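Local structure of glypican-1 (Homo sapiens, 4YWT) at residues N273-G277 and Q435-V441; R59-Q63 and R247-K251. The protein carries heparan sulfate chains at the cell surface, through which it binds collagen and takes part in Schwann cell myelination. The protein carries 3 engineered substitutions. One frame throughout, in Å; residues are numbered along the deposited sequence.

Contact 1 (N273-G277 and Q435-V441); sequences NVLKG and QINNPEV. With CA (calcium ion), chain G.
N438 reaches the helix with its amide nitrogen: N438 ND2 donates to the backbone O of N273 at 2.9 Å, nearly straight at the hydrogen. The acceptor lies in the amide plane of N438, yet the nitrogen stands above the carbonyl plane of N273; that oxygen also takes the helical bond from G277 N, and the two donors come from opposite faces. A chi1 of -168° swings the N438 amide out opposite the backbone nitrogen and on toward the helix. G277, having no side chain, lets the loop come close: its CA lies 3.6 Å from N438 ND2 and 4.0 Å from V441 CB. Branch CG2 of V441 presses on the backbone of V274, 3.4 Å from its O, while V274 CG2 meets E440 CB at 3.8 Å, the two side chains crossing at about a right angle.

The second shell fixes the N438 amide. Q435 folds back so that its OE1 accepts from N438 ND2 at 2.8 Å, and its CD rests against K276 O; NE2 bonds to G431 O. On the other end, OD1 of N438 takes the backbone N of both E440 and V441. N273 turns its own amide to M428 and E426, and E440 OE2 bonds to Y423.

Farther out, I436 O binds a calcium ion at 2.4 Å, and a water on that ion also donates to Q435 O and V441 O. The loop begins as a type I turn, Q435 to N438, and runs into an Asx turn and Asx motif at N438, packed against helix 268-278 of the mainly alpha-helical glypican core.

Contact 2 (R59-Q63 and R247-K251); sequences RICPQ and RAVMK
I60 puts both branches of its side chain against helix 243-253. I60 CG2, opposite the backbone N, lies over the helix backbone 3.4 Å from R247 O, a carbonyl already engaged by K251 N one turn on. The other branch splits its contacts: I60 CG1 runs by R247 CG at 4.1 Å, and I60 CD1 continues to M250 CG at 3.8 Å. R247 takes part through its CG; its guanidinium group forms a salt bridge with E244. The backbone N atoms of R59, I60 and C61 all bond to the carboxylate of E73 on helix 70-129, which holds the chain in place as it passes the helix.

C61 SG is disulfide-bonded to C255, just past the end of helix 243-253, one of the cystines that cross-link the cysteine-rich end of the glypican core. The same sulfur, C61 SG, touches the methyl CE of M250 at 3.6 Å. M250 gets there by bending at chi2 (54°), which swings SD and CE toward the cysteine after CG has met I60; M250 also packs on E73 and A77 of helix 70-129.

P62 closes the row with its ring, P62 CG lying 3.7 Å from K251 CE and P62 CD 4.0 Å from the same carbon. The lysine chain passes the ring at a slant, touching it with its last methylene, and the proline also leans on L259.

In the fold
From the N terminus, the chain first lays down 59-63, enters the long helix 70-129 and returns 184 residues later as 247-251, where contact 2 closes its loop. Contact 1 opens afterwards at 273-277 and closes at 435-441, so the two follow in series and neither nest nor cross. Their centres are only about 14 Å apart, on the same side of the chain's centre. Helix 243-253 joins them: A248, turned away from 59-63, packs its CB against V441 CG2 at 3.6 Å and its O near V274 CG1. Together they tie the loop before helix 70-129, helix 243-253, helix 268-278 and the loop before helix 450-471 to one another at one end of the elongated molecule.

Contact 1 (N273-G277 and Q435-V441)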
loop_
_atom_site.group_PDB
_atom_site.type_symbol
_atom_site.label_atom_id
_atom_site.label_comp_id
_atom_site.label_asym_id
_atom_site.label_seq_id
_atom_site.Cartn_x
_atom_site.Cartn_y
_atom_site.Cartn_z
ATOM N N ASN A 273 -10.707 -9.052 -22.646
ATOM C CA ASN A 273 -11.289 -10.320 -22.222
ATOM C C ASN A 273 -10.201 -11.346 -21.945
ATOM O O ASN A 273 -10.272 -12.092 -20.960
ATOM C CB ASN A 273 -12.269 -10.850 -23.267
ATOM C CG ASN A 273 -13.698 -10.439 -22.980
ATOM O OD1 ASN A 273 -13.955 -9.660 -22.063
ATOM N ND2 ASN A 273 -14.636 -10.965 -23.756
ATOM N N VAL A 274 -9.184 -11.365 -22.803
ATOM C CA VAL A 274 -8.055 -12.268 -22.602
ATOM C C VAL A 274 -7.366 -12.007 -21.263
ATOM O O VAL A 274 -7.190 -12.927 -20.462
ATOM C CB VAL A 274 -7.016 -12.145 -23.730
ATOM C CG1 VAL A 274 -5.773 -12.955 -23.393
ATOM C CG2 VAL A 274 -7.614 -12.601 -25.053
ATOM N N LEU A 275 -6.991 -10.757 -21.013
ATOM C CA LEU A 275 -6.273 -10.428 -19.784
ATOM C C LEU A 275 -7.152 -10.570 -18.542
ATOM O O LEU A 275 -6.662 -10.934 -17.475
ATOM C CB LEU A 275 -5.688 -9.016 -19.858
ATOM C CG LEU A 275 -4.564 -8.836 -20.881
ATOM C CD1 LEU A 275 -3.842 -7.516 -20.667
ATOM C CD2 LEU A 275 -3.586 -10.000 -20.821
ATOM N N LYS A 276 -8.445 -10.288 -18.680
ATOM C CA LYS A 276 -9.384 -10.517 -17.584
ATOM C C LYS A 276 -9.466 -12.002 -17.269
ATOM O O LYS A 276 -9.656 -12.389 -16.117
ATOM C CB LYS A 276 -10.774 -9.970 -17.915
ATOM C CG LYS A 276 -10.947 -8.493 -17.601
ATOM C CD LYS A 276 -12.354 -8.018 -17.918
ATOM C CE LYS A 276 -12.524 -6.547 -17.584
ATOM N NZ LYS A 276 -13.954 -6.176 -17.386
ATOM N N GLY A 277 -9.324 -12.829 -18.300
ATOM C CA GLY A 277 -9.249 -14.264 -18.100
ATOM C C GLY A 277 -7.967 -14.653 -17.384
ATOM O O GLY A 277 -7.983 -15.453 -16.449
ATOM N N GLN A 435 -15.397 -15.277 -14.873
ATOM C CA GLN A 435 -14.671 -15.787 -16.034
ATOM C C GLN A 435 -15.109 -17.188 -16.438
ATOM O O GLN A 435 -14.477 -17.815 -17.289
ATOM C CB GLN A 435 -13.165 -15.784 -15.765
ATOM C CG GLN A 435 -12.626 -14.458 -15.271
ATOM C CD GLN A 435 -13.050 -13.295 -16.143
ATOM O OE1 GLN A 435 -13.006 -13.373 -17.371
ATOM N NE2 GLN A 435 -13.466 -12.203 -15.507
ATOM N N ILE A 436 -16.184 -17.680 -15.830
ATOM C CA ILE A 436 -16.674 -19.022 -16.124
ATOM C C ILE A 436 -17.093 -19.133 -17.596
ATOM O O ILE A 436 -16.887 -20.167 -18.233
ATOM C CB ILE A 436 -17.854 -19.409 -15.186
ATOM C CG1 ILE A 436 -18.354 -20.825 -15.483
ATOM C CG2 ILE A 436 -18.990 -18.394 -15.270
ATOM C CD1 ILE A 436 -19.528 -21.253 -14.618
ATOM N N ASN A 437 -17.675 -18.061 -18.124
ATOM C CA ASN A 437 -18.119 -18.005 -19.516
ATOM C C ASN A 437 -17.151 -17.340 -20.499
ATOM O O ASN A 437 -17.499 -17.152 -21.664
ATOM C CB ASN A 437 -19.476 -17.307 -19.597
ATOM C CG ASN A 437 -20.605 -18.182 -19.090
ATOM O OD1 ASN A 437 -20.483 -19.406 -19.051
ATOM N ND2 ASN A 437 -21.712 -17.558 -18.705
ATOM N N ASN A 438 -15.962 -16.960 -20.034
ATOM C CA ASN A 438 -15.011 -16.226 -20.874
ATOM C C ASN A 438 -14.685 -16.984 -22.162
ATOM O O ASN A 438 -14.138 -18.086 -22.122
ATOM C CB ASN A 438 -13.726 -15.941 -20.087
ATOM C CG ASN A 438 -12.814 -14.933 -20.778
ATOM O OD1 ASN A 438 -12.611 -14.980 -21.991
ATOM N ND2 ASN A 438 -12.256 -14.017 -19.996
ATOM N N PRO A 439 -15.021 -16.381 -23.313
ATOM C CA PRO A 439 -14.875 -17.015 -24.631
ATOM C C PRO A 439 -13.421 -17.221 -25.046
ATOM O O PRO A 439 -13.102 -18.213 -25.700
ATOM C CB PRO A 439 -15.570 -16.026 -25.572
ATOM C CG PRO A 439 -15.451 -14.709 -24.883
ATOM C CD PRO A 439 -15.557 -15.012 -23.414
ATOM N N GLU A 440 -12.559 -16.277 -24.687
ATOM C CA GLU A 440 -11.156 -16.335 -25.078
ATOM C C GLU A 440 -10.325 -17.252 -24.186
ATOM O O GLU A 440 -9.473 -17.997 -24.668
ATOM C CB GLU A 440 -10.562 -14.927 -25.087
ATOM C CG GLU A 440 -11.410 -13.912 -25.846
ATOM C CD GLU A 440 -11.885 -14.418 -27.202
ATOM O OE1 GLU A 440 -11.132 -15.152 -27.878
ATOM O OE2 GLU A 440 -13.020 -14.078 -27.595
ATOM N N VAL A 441 -10.572 -17.185 -22.883
ATOM C CA VAL A 441 -9.823 -17.985 -21.923
ATOM C C VAL A 441 -10.764 -18.902 -21.158
ATOM O O VAL A 441 -11.799 -18.459 -20.662
ATOM C CB VAL A 441 -9.058 -17.103 -20.915
ATOM C CG1 VAL A 441 -8.052 -17.938 -20.134
ATOM C CG2 VAL A 441 -8.370 -15.952 -21.625
HETATM CA CA CA G . -15.768 -21.790 -19.569
HETATM O O HOH W 1 -14.141 -20.091 -19.139
HETATM O O HOH W 2 -18.036 -22.504 -19.808
HETATM O O HOH W 3 -14.389 -22.436 -17.728
#

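Contact 2 (R59-Q63 and R247-K251)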
loop_
_atom_site.group_PDB
_atom_site.type_symbol
_atom_site.label_atom_id
_atom_site.label_comp_id
_atom_site.label_asym_id
_atom_site.label_seq_id
_atom_site.Cartn_x
_atom_site.Cartn_y
_atom_site.Cartn_z
ATOM N N ARG A 59 -1.253 -26.154 -32.815
ATOM C CA ARG A 59 -1.879 -26.502 -31.545
ATOM C C ARG A 59 -2.750 -25.373 -31.000
ATOM O O ARG A 59 -3.789 -25.622 -30.389
ATOM C CB ARG A 59 -0.815 -26.900 -30.521
ATOM C CG ARG A 59 -0.046 -28.160 -30.899
ATOM C CD ARG A 59 -0.896 -29.421 -30.735
ATOM N NE ARG A 59 -1.215 -29.708 -29.337
ATOM C CZ ARG A 59 -2.048 -30.664 -28.939
ATOM N NH1 ARG A 59 -2.654 -31.437 -29.830
ATOM N NH2 ARG A 59 -2.275 -30.852 -27.645
ATOM N N ILE A 60 -2.316 -24.134 -31.216
ATOM C CA ILE A 60 -2.977 -22.976 -30.618
ATOM C C ILE A 60 -3.771 -22.152 -31.629
ATOM O O ILE A 60 -4.994 -22.053 -31.530
ATOM C CB ILE A 60 -1.960 -22.052 -29.917
ATOM C CG1 ILE A 60 -1.156 -22.835 -28.878
ATOM C CG2 ILE A 60 -2.669 -20.872 -29.268
ATOM C CD1 ILE A 60 0.171 -22.201 -28.529
ATOM N N CYS A 61 -3.067 -21.545 -32.582
ATOM C CA CYS A 61 -3.708 -20.735 -33.614
ATOM C C CYS A 61 -4.757 -21.543 -34.368
ATOM O O CYS A 61 -4.561 -22.735 -34.613
ATOM C CB CYS A 61 -2.666 -20.184 -34.593
ATOM S SG CYS A 61 -1.404 -19.136 -33.836
ATOM N N PRO A 62 -5.879 -20.896 -34.727
ATOM C CA PRO A 62 -6.950 -21.557 -35.479
ATOM C C PRO A 62 -6.406 -22.207 -36.740
ATOM O O PRO A 62 -5.645 -21.573 -37.470
ATOM C CB PRO A 62 -7.906 -20.411 -35.815
ATOM C CG PRO A 62 -7.669 -19.405 -34.749
ATOM C CD PRO A 62 -6.207 -19.493 -34.422
ATOM N N GLN A 63 -6.775 -23.459 -36.983
ATOM C CA GLN A 63 -6.184 -24.200 -38.084
ATOM C C GLN A 63 -6.655 -23.662 -39.429
ATOM O O GLN A 63 -7.850 -23.580 -39.711
ATOM C CB GLN A 63 -6.491 -25.691 -37.950
ATOM C CG GLN A 63 -5.500 -26.412 -37.044
ATOM C CD GLN A 63 -6.057 -27.681 -36.433
ATOM O OE1 GLN A 63 -7.166 -28.107 -36.757
ATOM N NE2 GLN A 63 -5.287 -28.294 -35.540
ATOM N N ARG A 247 -1.763 -19.879 -23.846
ATOM C CA ARG A 247 -2.353 -20.154 -25.153
ATOM C C ARG A 247 -3.223 -18.997 -25.634
ATOM O O ARG A 247 -3.182 -18.624 -26.808
ATOM C CB ARG A 247 -3.184 -21.437 -25.115
ATOM C CG ARG A 247 -2.379 -22.710 -24.919
ATOM C CD ARG A 247 -3.270 -23.945 -24.992
ATOM N NE ARG A 247 -4.441 -23.839 -24.126
ATOM C CZ ARG A 247 -5.673 -23.591 -24.562
ATOM N NH1 ARG A 247 -5.895 -23.417 -25.856
ATOM N NH2 ARG A 247 -6.680 -23.511 -23.706
ATOM N N ALA A 248 -4.015 -18.435 -24.723
ATOM C CA ALA A 248 -4.904 -17.331 -25.071
ATOM C C ALA A 248 -4.122 -16.083 -25.474
ATOM O O ALA A 248 -4.560 -15.313 -26.329
ATOM C CB ALA A 248 -5.833 -17.020 -23.916
ATOM N N VAL A 249 -2.964 -15.890 -24.849
ATOM C CA VAL A 249 -2.106 -14.752 -25.150
ATOM C C VAL A 249 -1.402 -14.965 -26.483
ATOM O O VAL A 249 -1.267 -14.031 -27.275
ATOM C CB VAL A 249 -1.068 -14.515 -24.031
ATOM C CG1 VAL A 249 0.042 -13.589 -24.503
ATOM C CG2 VAL A 249 -1.748 -13.942 -22.801
ATOM N N MET A 250 -0.965 -16.196 -26.735
ATOM C CA MET A 250 -0.396 -16.536 -28.035
ATOM C C MET A 250 -1.414 -16.272 -29.140
ATOM O O MET A 250 -1.082 -15.704 -30.181
ATOM C CB MET A 250 0.057 -17.996 -28.074
ATOM C CG MET A 250 0.384 -18.493 -29.475
ATOM S SD MET A 250 1.586 -17.443 -30.316
ATOM C CE MET A 250 1.463 -18.054 -31.995
ATOM N N LYS A 251 -2.655 -16.681 -28.901
ATOM C CA LYS A 251 -3.735 -16.448 -29.850
ATOM C C LYS A 251 -3.983 -14.955 -30.028
ATOM O O LYS A 251 -4.252 -14.482 -31.133
ATOM C CB LYS A 251 -5.014 -17.147 -29.387
ATOM C CG LYS A 251 -6.173 -17.050 -30.367
ATOM C CD LYS A 251 -7.135 -18.216 -30.198
ATOM C CE LYS A 251 -8.234 -18.189 -31.249
ATOM N NZ LYS A 251 -9.188 -17.066 -31.036
#